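Local coordinates for molybdopterin biosynthesis moeA protein (Pyrococcus horikoshii, PDB 1WU2) that probably takes part in molybdenum cofactor biosynthesis, inserting molybdenum into molybdopterin as MoeA proteins of this family do, at residues A[281-286]-A[299-304]; A[346-349]-A[354-357]. All blocks are in the same frame, centred on the assembly; numbering follows the deposited sequence.

Contact 1 of 2, residues A[281-286]-A[299-304]; sequences IKPGRP and YPVSVF
Ser302, in the first turn of helix 300-319, presses its hydroxyl against the turn at Pro283 and Gly284. Its OG lies 3.1 Å from Gly284 CA, which makes this the closest approach between 281-286 and 299-304. A chi1 of -178°, with OG opposite Ser302 N and beside the carbonyl carbon, carries the hydroxyl out to Gly284. Gly284 N is also near OG, but the angle is too poor for a hydrogen bond; the hydroxyl bonds instead to Ser297 OG, just before the helix. Gly284 has a positive phi of 96°, and its bare CA lies directly against the serine. Next to it, the Pro283 ring, set by a cis peptide bond, turns toward the helix: its CB is 4.2 Å from Ser302 CB, and its CG meets Val301 CG1 at 4.2 Å. The proline thus borders both residues, with no hydrogen bond between the segments. Both lie in the probable molybdopterin-binding domain, where the Gly284 carbonyl also accepts a bond from Gln306 farther along the helix. Strand 281-282 pairs in parallel with strand 343-351, while Val303 and Pro300 of the helix pack against helix 212-222.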
loop_
_atom_site.group_PDB
_atom_site.type_symbol
_atom_site.label_atom_id
_atom_site.label_comp_id
_atom_site.label_asym_id
_atom_site.label_seq_id
_atom_site.Cartn_x
_atom_site.Cartn_y
_atom_site.Cartn_z
ATOM N N ILE A 281 -16.280 14.639 -14.499
ATOM C CA ILE A 281 -16.256 13.318 -13.861
ATOM C C ILE A 281 -17.638 12.861 -13.376
ATOM O O ILE A 281 -18.527 13.677 -13.135
ATOM C CB ILE A 281 -15.218 13.252 -12.701
ATOM C CG1 ILE A 281 -15.691 14.031 -11.468
ATOM C CG2 ILE A 281 -13.848 13.740 -13.173
ATOM C CD1 ILE A 281 -14.917 13.701 -10.207
ATOM N N LYS A 282 -17.792 11.549 -13.233
ATOM C CA LYS A 282 -19.042 10.936 -12.801
ATOM C C LYS A 282 -18.732 9.624 -12.068
ATOM O O LYS A 282 -18.176 8.713 -12.677
ATOM C CB LYS A 282 -19.943 10.650 -14.008
ATOM C CG LYS A 282 -21.361 10.204 -13.641
ATOM C CD LYS A 282 -22.072 9.543 -14.821
ATOM C CE LYS A 282 -23.384 8.881 -14.398
ATOM N NZ LYS A 282 -23.371 7.403 -14.620
ATOM N N PRO A 283 -19.065 9.512 -10.780
ATOM C CA PRO A 283 -19.654 10.594 -9.976
ATOM C C PRO A 283 -18.649 11.695 -9.637
ATOM O O PRO A 283 -17.486 11.604 -10.029
ATOM C CB PRO A 283 -20.102 9.871 -8.699
ATOM C CG PRO A 283 -19.187 8.699 -8.585
ATOM C CD PRO A 283 -18.883 8.279 -9.994
ATOM N N GLY A 284 -19.104 12.721 -8.920
ATOM C CA GLY A 284 -18.250 13.815 -8.482
ATOM C C GLY A 284 -18.275 15.036 -9.382
ATOM O O GLY A 284 -17.385 15.880 -9.299
ATOM N N ARG A 285 -19.303 15.130 -10.223
ATOM C CA ARG A 285 -19.445 16.209 -11.210
ATOM C C ARG A 285 -19.350 17.633 -10.628
ATOM O O ARG A 285 -18.614 18.454 -11.169
ATOM C CB ARG A 285 -20.748 16.016 -12.017
ATOM C CG ARG A 285 -21.533 17.277 -12.369
ATOM C CD ARG A 285 -22.783 16.998 -13.190
ATOM N NE ARG A 285 -23.584 18.202 -13.390
ATOM C CZ ARG A 285 -24.540 18.344 -14.311
ATOM N NH1 ARG A 285 -24.846 17.350 -15.146
ATOM N NH2 ARG A 285 -25.199 19.495 -14.401
ATOM N N PRO A 286 -20.067 17.936 -9.544
ATOM C CA PRO A 286 -20.055 19.299 -8.980
ATOM C C PRO A 286 -18.750 19.739 -8.286
ATOM O O PRO A 286 -18.767 20.751 -7.584
ATOM C CB PRO A 286 -21.213 19.273 -7.964
ATOM C CG PRO A 286 -21.971 18.006 -8.249
ATOM C CD PRO A 286 -20.965 17.043 -8.789
ATOM N N TYR A 299 -21.587 13.153 -0.619
ATOM C CA TYR A 299 -21.961 11.740 -0.609
ATOM C C TYR A 299 -20.702 10.872 -0.727
ATOM O O TYR A 299 -19.890 11.095 -1.618
ATOM C CB TYR A 299 -22.983 11.448 -1.713
ATOM C CG TYR A 299 -24.383 11.885 -1.312
ATOM C CD1 TYR A 299 -25.109 12.786 -2.092
ATOM C CD2 TYR A 299 -24.965 11.426 -0.125
ATOM C CE1 TYR A 299 -26.387 13.204 -1.708
ATOM C CE2 TYR A 299 -26.232 11.835 0.263
ATOM C CZ TYR A 299 -26.938 12.722 -0.529
ATOM O OH TYR A 299 -28.193 13.120 -0.134
ATOM N N PRO A 300 -20.532 9.909 0.184
ATOM C CA PRO A 300 -19.280 9.148 0.307
ATOM C C PRO A 300 -18.691 8.606 -0.995
ATOM O O PRO A 300 -17.493 8.761 -1.216
ATOM C CB PRO A 300 -19.669 7.989 1.229
ATOM C CG PRO A 300 -20.759 8.526 2.063
ATOM C CD PRO A 300 -21.523 9.472 1.187
ATOM N N VAL A 301 -19.509 7.992 -1.840
ATOM C CA VAL A 301 -19.014 7.431 -3.098
ATOM C C VAL A 301 -18.430 8.538 -3.976
ATOM O O VAL A 301 -17.373 8.370 -4.580
ATOM C CB VAL A 301 -20.121 6.677 -3.873
ATOM C CG1 VAL A 301 -19.600 6.191 -5.225
ATOM C CG2 VAL A 301 -20.648 5.502 -3.050
ATOM N N SER A 302 -19.129 9.665 -4.030
ATOM C CA SER A 302 -18.699 10.820 -4.818
ATOM C C SER A 302 -17.454 11.535 -4.265
ATOM O O SER A 302 -16.639 12.035 -5.036
ATOM C CB SER A 302 -19.863 11.804 -4.945
ATOM O OG SER A 302 -19.516 12.918 -5.744
ATOM N N VAL A 303 -17.311 11.593 -2.943
ATOM C CA VAL A 303 -16.120 12.170 -2.314
ATOM C C VAL A 303 -14.884 11.314 -2.594
ATOM O O VAL A 303 -13.793 11.845 -2.778
ATOM C CB VAL A 303 -16.299 12.318 -0.776
ATOM C CG1 VAL A 303 -14.967 12.624 -0.082
ATOM C CG2 VAL A 303 -17.307 13.396 -0.468
ATOM N N PHE A 304 -15.067 9.996 -2.618
ATOM C CA PHE A 304 -13.978 9.044 -2.840
ATOM C C PHE A 304 -13.394 9.202 -4.239
ATOM O O PHE A 304 -12.179 9.236 -4.408
ATOM C CB PHE A 304 -14.491 7.617 -2.643
ATOM C CG PHE A 304 -13.426 6.554 -2.747
ATOM C CD1 PHE A 304 -12.656 6.211 -1.642
ATOM C CD2 PHE A 304 -13.219 5.874 -3.942
ATOM C CE1 PHE A 304 -11.685 5.224 -1.729
ATOM C CE2 PHE A 304 -12.252 4.886 -4.038
ATOM C CZ PHE A 304 -11.481 4.559 -2.930
#

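Contact 2 of 2, residues A[346-349]-A[354-357]; sequences IKIY and IARV
Ile348 reaches the neighbouring strand with two branches. With chi1 at -62°, its CG2 stands opposite the backbone N and closes on Ala355 CB at 3.5 Å, tighter than usual for two carbons. The CG1 branch carries CD1 the other way, to Val357 CG2 at 3.7 Å. Val357 divides its methyls similarly: CG1, opposite its own N, meets Ile346 CG2 at 3.9 Å, so the valine lies against both isoleucines. These strands, 343-351 and 354-357, form a beta hairpin within the MoeA C-terminal region. Ile348 and Val357 are an antiparallel non-hydrogen-bonded pair, and Tyr349 and Arg356 the hydrogen-bonded pair beside it. Tyr349 N gives a nearly straight bond to Arg356 O (2.9 Å), and Arg356 N answers to Tyr349 O at 3.0 Å. On the face bearing Tyr349 and Arg356, the arginine chain runs extended to CG and CD, then bends at chi3 (61°), bringing its guanidinium back beside Tyr349 CB, with NH2 approaching the ring obliquely. One face of that group lies on Tyr349 CB, with NH2 3.7 Å away, and its plane is inclined 32° to the ring. Asn323 of the second subunit packs on Tyr349, while Leu332 and Ile336 border Val357.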
loop_
_atom_site.group_PDB
_atom_site.type_symbol
_atom_site.label_atom_id
_atom_site.label_comp_id
_atom_site.label_asym_id
_atom_site.label_seq_id
_atom_site.Cartn_x
_atom_site.Cartn_y
_atom_site.Cartn_z
ATOM N N ILE A 346 -15.079 4.235 -12.285
ATOM C CA ILE A 346 -15.759 2.950 -12.167
ATOM C C ILE A 346 -15.081 2.104 -11.111
ATOM O O ILE A 346 -13.887 1.843 -11.200
ATOM C CB ILE A 346 -15.732 2.201 -13.522
ATOM C CG1 ILE A 346 -16.410 3.031 -14.619
ATOM C CG2 ILE A 346 -16.387 0.825 -13.392
ATOM C CD1 ILE A 346 -17.854 3.412 -14.323
ATOM N N LYS A 347 -15.851 1.664 -10.124
ATOM C CA LYS A 347 -15.324 0.842 -9.041
ATOM C C LYS A 347 -15.182 -0.605 -9.508
ATOM O O LYS A 347 -16.093 -1.162 -10.111
ATOM C CB LYS A 347 -16.229 0.935 -7.811
ATOM C CG LYS A 347 -16.292 2.341 -7.208
ATOM C CD LYS A 347 -17.554 2.561 -6.374
ATOM C CE LYS A 347 -18.774 2.872 -7.242
ATOM N NZ LYS A 347 -18.655 4.172 -7.979
ATOM N N ILE A 348 -14.022 -1.191 -9.221
ATOM C CA ILE A 348 -13.647 -2.525 -9.680
ATOM C C ILE A 348 -13.219 -3.388 -8.499
ATOM O O ILE A 348 -12.517 -2.911 -7.623
ATOM C CB ILE A 348 -12.444 -2.403 -10.649
ATOM C CG1 ILE A 348 -12.810 -1.581 -11.894
ATOM C CG2 ILE A 348 -11.891 -3.786 -11.021
ATOM C CD1 ILE A 348 -13.882 -2.190 -12.766
ATOM N N TYR A 349 -13.629 -4.655 -8.474
ATOM C CA TYR A 349 -12.969 -5.638 -7.617
ATOM C C TYR A 349 -12.054 -6.494 -8.474
ATOM O O TYR A 349 -12.519 -7.284 -9.296
ATOM C CB TYR A 349 -13.944 -6.528 -6.843
ATOM C CG TYR A 349 -13.232 -7.339 -5.775
ATOM C CD1 TYR A 349 -12.877 -8.670 -5.994
ATOM C CD2 TYR A 349 -12.882 -6.760 -4.562
ATOM C CE1 TYR A 349 -12.206 -9.403 -5.019
ATOM C CE2 TYR A 349 -12.215 -7.480 -3.584
ATOM C CZ TYR A 349 -11.880 -8.799 -3.814
ATOM O OH TYR A 349 -11.218 -9.504 -2.833
ATOM N N ILE A 354 -8.574 -10.423 -13.187
ATOM C CA ILE A 354 -9.904 -10.124 -13.723
ATOM C C ILE A 354 -10.535 -8.945 -12.976
ATOM O O ILE A 354 -10.617 -8.955 -11.753
ATOM C CB ILE A 354 -10.810 -11.385 -13.643
ATOM C CG1 ILE A 354 -10.408 -12.407 -14.713
ATOM C CG2 ILE A 354 -12.292 -11.023 -13.814
ATOM C CD1 ILE A 354 -10.577 -13.846 -14.284
ATOM N N ALA A 355 -10.972 -7.938 -13.730
ATOM C CA ALA A 355 -11.665 -6.770 -13.188
ATOM C C ALA A 355 -13.187 -6.958 -13.220
ATOM O O ALA A 355 -13.809 -6.856 -14.277
ATOM C CB ALA A 355 -11.275 -5.521 -13.973
ATOM N N ARG A 356 -13.772 -7.229 -12.056
ATOM C CA ARG A 356 -15.218 -7.381 -11.907
ATOM C C ARG A 356 -15.834 -6.039 -11.523
ATOM O O ARG A 356 -15.499 -5.476 -10.488
ATOM C CB ARG A 356 -15.529 -8.425 -10.829
ATOM C CG ARG A 356 -17.019 -8.660 -10.580
ATOM C CD ARG A 356 -17.326 -9.893 -9.733
ATOM N NE ARG A 356 -16.746 -9.813 -8.389
ATOM C CZ ARG A 356 -17.216 -9.063 -7.387
ATOM N NH1 ARG A 356 -18.293 -8.299 -7.544
ATOM N NH2 ARG A 356 -16.601 -9.078 -6.209
ATOM N N VAL A 357 -16.742 -5.538 -12.351
ATOM C CA VAL A 357 -17.341 -4.225 -12.128
ATOM C C VAL A 357 -18.409 -4.274 -11.034
ATOM O O VAL A 357 -19.355 -5.061 -11.109
ATOM C CB VAL A 357 -17.962 -3.668 -13.430
ATOM C CG1 VAL A 357 -18.683 -2.345 -13.179
ATOM C CG2 VAL A 357 -16.887 -3.482 -14.490
#

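Contact 1 is the more buried, a loop set against the start of a helix mainly by close packing; its two segments share no hydrogen bond, though Gln306 farther along the helix bonds the loop carbonyl. Contact 2 is partly buried and joins two strands through paired backbone bonds, with aliphatic packing on one face and an arginine guanidinium laid obliquely beside a tyrosine on the other. They belong to different family regions, yet strand 281-282 of contact 1 and strand 343-351 of contact 2 are neighbours in one sheet. Their centres are about 17 Å apart, and they touch where Val301 CG1 packs on Lys347 NZ at 3.5 Å. Leu369 of helix 367-371 contacts both Val301 and Lys347.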